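Local coordinates for protein bifunctional enzyme CysN/CysC (Mycobacterium tuberculosis, PDB 4RFV) that carries the APS kinase domain of the sulfate-activating complex, which phosphorylates adenosine 5'-phosphosulfate with ATP during sulfur assimilation, at residues S38-L43 against D181-E186. The protein carries 1 engineered substitution. Sequence-based numbering, arbitrary orientation. Where two conformers were deposited one is given.
Sequences SSVAML and DEQAQE. With PO4 (phosphate ion), chain C.
Ser-38 N gives a nearly straight hydrogen bond, 2.9 Å and 168°, to O4 of a phosphate ion that Gly-34 N, Gly-36 N, Ser-35 OG and Lys-37 NZ also hold. These donors fit a P-loop (Walker A), and the ion, probably from the crystallisation liquor, may mark where a nucleotide phosphate sits. From this site the P-loop helix runs on to the C-terminal helix of the kinase fold, the axes of 38-43 and 181-186 approaching to 8.9 Å and crossing at -64°. Val-40, which also touches Phe-29 and Leu-174 of the sheet, meets the extended Gln-183 side chain at about a right angle; its CG2 lies 3.3 Å from Gln-183 OE1, while Gln-183 NE2 turns to Thr-175 O in a weak hydrogen bond. One turn on, Leu-43 has CG anti to its backbone N (chi1 -176°), which brings CG to 3.8 Å from Ala-184 CB. Its CD2 rests 3.6 Å from Asp-181 CA. Asp-181 OD1 salt-bridges to Lys-47 NZ, one turn beyond Leu-43. Between the segments, then, aliphatic carbons make a modest van der Waals contact (231 Å² buried), with the charged link at its edge.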
# COMPACT_ATOMS: atom_id res chain seq x y z
N SER A 38 -13.63 13.66 -5.01
CA SER A 38 -13.74 12.87 -3.78
C SER A 38 -15.15 12.36 -3.56
O SER A 38 -15.34 11.22 -3.14
CB SER A 38 -13.35 13.70 -2.56
OG SER A 38 -11.98 14.02 -2.65
N SER A 39 -16.14 13.19 -3.86
CA SER A 39 -17.54 12.77 -3.72
C SER A 39 -17.86 11.56 -4.62
O SER A 39 -18.48 10.60 -4.16
CB SER A 39 -18.47 13.93 -4.07
OG SER A 39 -18.45 14.84 -3.01
N VAL A 40 -17.48 11.67 -5.89
CA VAL A 40 -17.71 10.59 -6.82
C VAL A 40 -16.91 9.35 -6.36
O VAL A 40 -17.47 8.25 -6.31
CB VAL A 40 -17.36 10.95 -8.29
CG1 VAL A 40 -17.50 9.73 -9.19
CG2 VAL A 40 -18.23 12.03 -8.85
N ALA A 41 -15.64 9.52 -5.98
CA ALA A 41 -14.82 8.36 -5.58
C ALA A 41 -15.43 7.64 -4.39
O ALA A 41 -15.47 6.40 -4.35
CB ALA A 41 -13.39 8.77 -5.28
N MET A 42 -15.95 8.40 -3.42
CA MET A 42 -16.53 7.79 -2.23
C MET A 42 -17.83 7.04 -2.54
O MET A 42 -18.09 5.96 -1.99
CB MET A 42 -16.77 8.86 -1.17
CG MET A 42 -15.46 9.27 -0.50
SD MET A 42 -15.65 10.61 0.69
CE MET A 42 -13.97 10.72 1.31
N LEU A 43 -18.65 7.59 -3.41
CA LEU A 43 -19.89 6.90 -3.79
C LEU A 43 -19.60 5.64 -4.63
O LEU A 43 -20.21 4.60 -4.43
CB LEU A 43 -20.83 7.87 -4.51
CG LEU A 43 -22.21 7.31 -4.86
CD1 LEU A 43 -22.89 6.78 -3.61
CD2 LEU A 43 -23.05 8.39 -5.51
N ASP A 181 -24.82 10.46 -8.09
CA ASP A 181 -25.21 9.07 -8.26
C ASP A 181 -25.07 8.56 -9.72
O ASP A 181 -24.53 7.47 -9.95
CB ASP A 181 -26.63 8.84 -7.76
CG ASP A 181 -26.95 7.40 -7.65
OD1 ASP A 181 -26.36 6.72 -6.79
OD2 ASP A 181 -27.78 6.93 -8.45
N GLU A 182 -25.53 9.36 -10.68
CA GLU A 182 -25.37 9.05 -12.09
C GLU A 182 -23.90 8.97 -12.47
O GLU A 182 -23.48 8.06 -13.19
CB GLU A 182 -26.04 10.10 -12.97
CG GLU A 182 -27.52 9.82 -13.18
CD GLU A 182 -28.34 11.09 -13.44
OE1 GLU A 182 -27.75 12.17 -13.71
OE2 GLU A 182 -29.58 10.99 -13.35
N GLN A 183 -23.12 9.93 -12.00
CA GLN A 183 -21.71 9.94 -12.32
C GLN A 183 -21.03 8.70 -11.77
O GLN A 183 -20.23 8.09 -12.49
CB GLN A 183 -21.02 11.21 -11.81
CG GLN A 183 -21.46 12.45 -12.58
CD GLN A 183 -20.70 13.68 -12.18
OE1 GLN A 183 -19.95 13.68 -11.19
NE2 GLN A 183 -20.83 14.73 -12.97
N ALA A 184 -21.34 8.31 -10.53
CA ALA A 184 -20.80 7.08 -9.98
C ALA A 184 -21.16 5.87 -10.81
O ALA A 184 -20.35 4.98 -11.04
CB ALA A 184 -21.24 6.86 -8.55
N GLN A 185 -22.41 5.83 -11.29
CA GLN A 185 -22.81 4.70 -12.10
C GLN A 185 -22.04 4.71 -13.41
O GLN A 185 -21.72 3.66 -13.93
CB GLN A 185 -24.32 4.69 -12.35
CG GLN A 185 -24.84 3.39 -13.01
CD GLN A 185 -24.43 2.13 -12.25
OE1 GLN A 185 -24.64 2.01 -11.04
NE2 GLN A 185 -23.85 1.18 -12.97
N GLU A 186 -21.71 5.87 -13.96
CA GLU A 186 -20.90 5.92 -15.17
C GLU A 186 -19.51 5.35 -14.96
O GLU A 186 -18.96 4.72 -15.85
CB GLU A 186 -20.75 7.33 -15.71
CG GLU A 186 -22.01 7.99 -16.25
CD GLU A 186 -21.67 9.36 -16.79
OE1 GLU A 186 -21.04 9.46 -17.86
OE2 GLU A 186 -21.99 10.35 -16.13
P PO4 C . -13.04 17.79 -5.34
O1 PO4 C . -14.52 18.28 -5.13
O2 PO4 C . -12.12 18.79 -4.81
O3 PO4 C . -12.80 17.67 -6.82
O4 PO4 C . -12.82 16.47 -4.71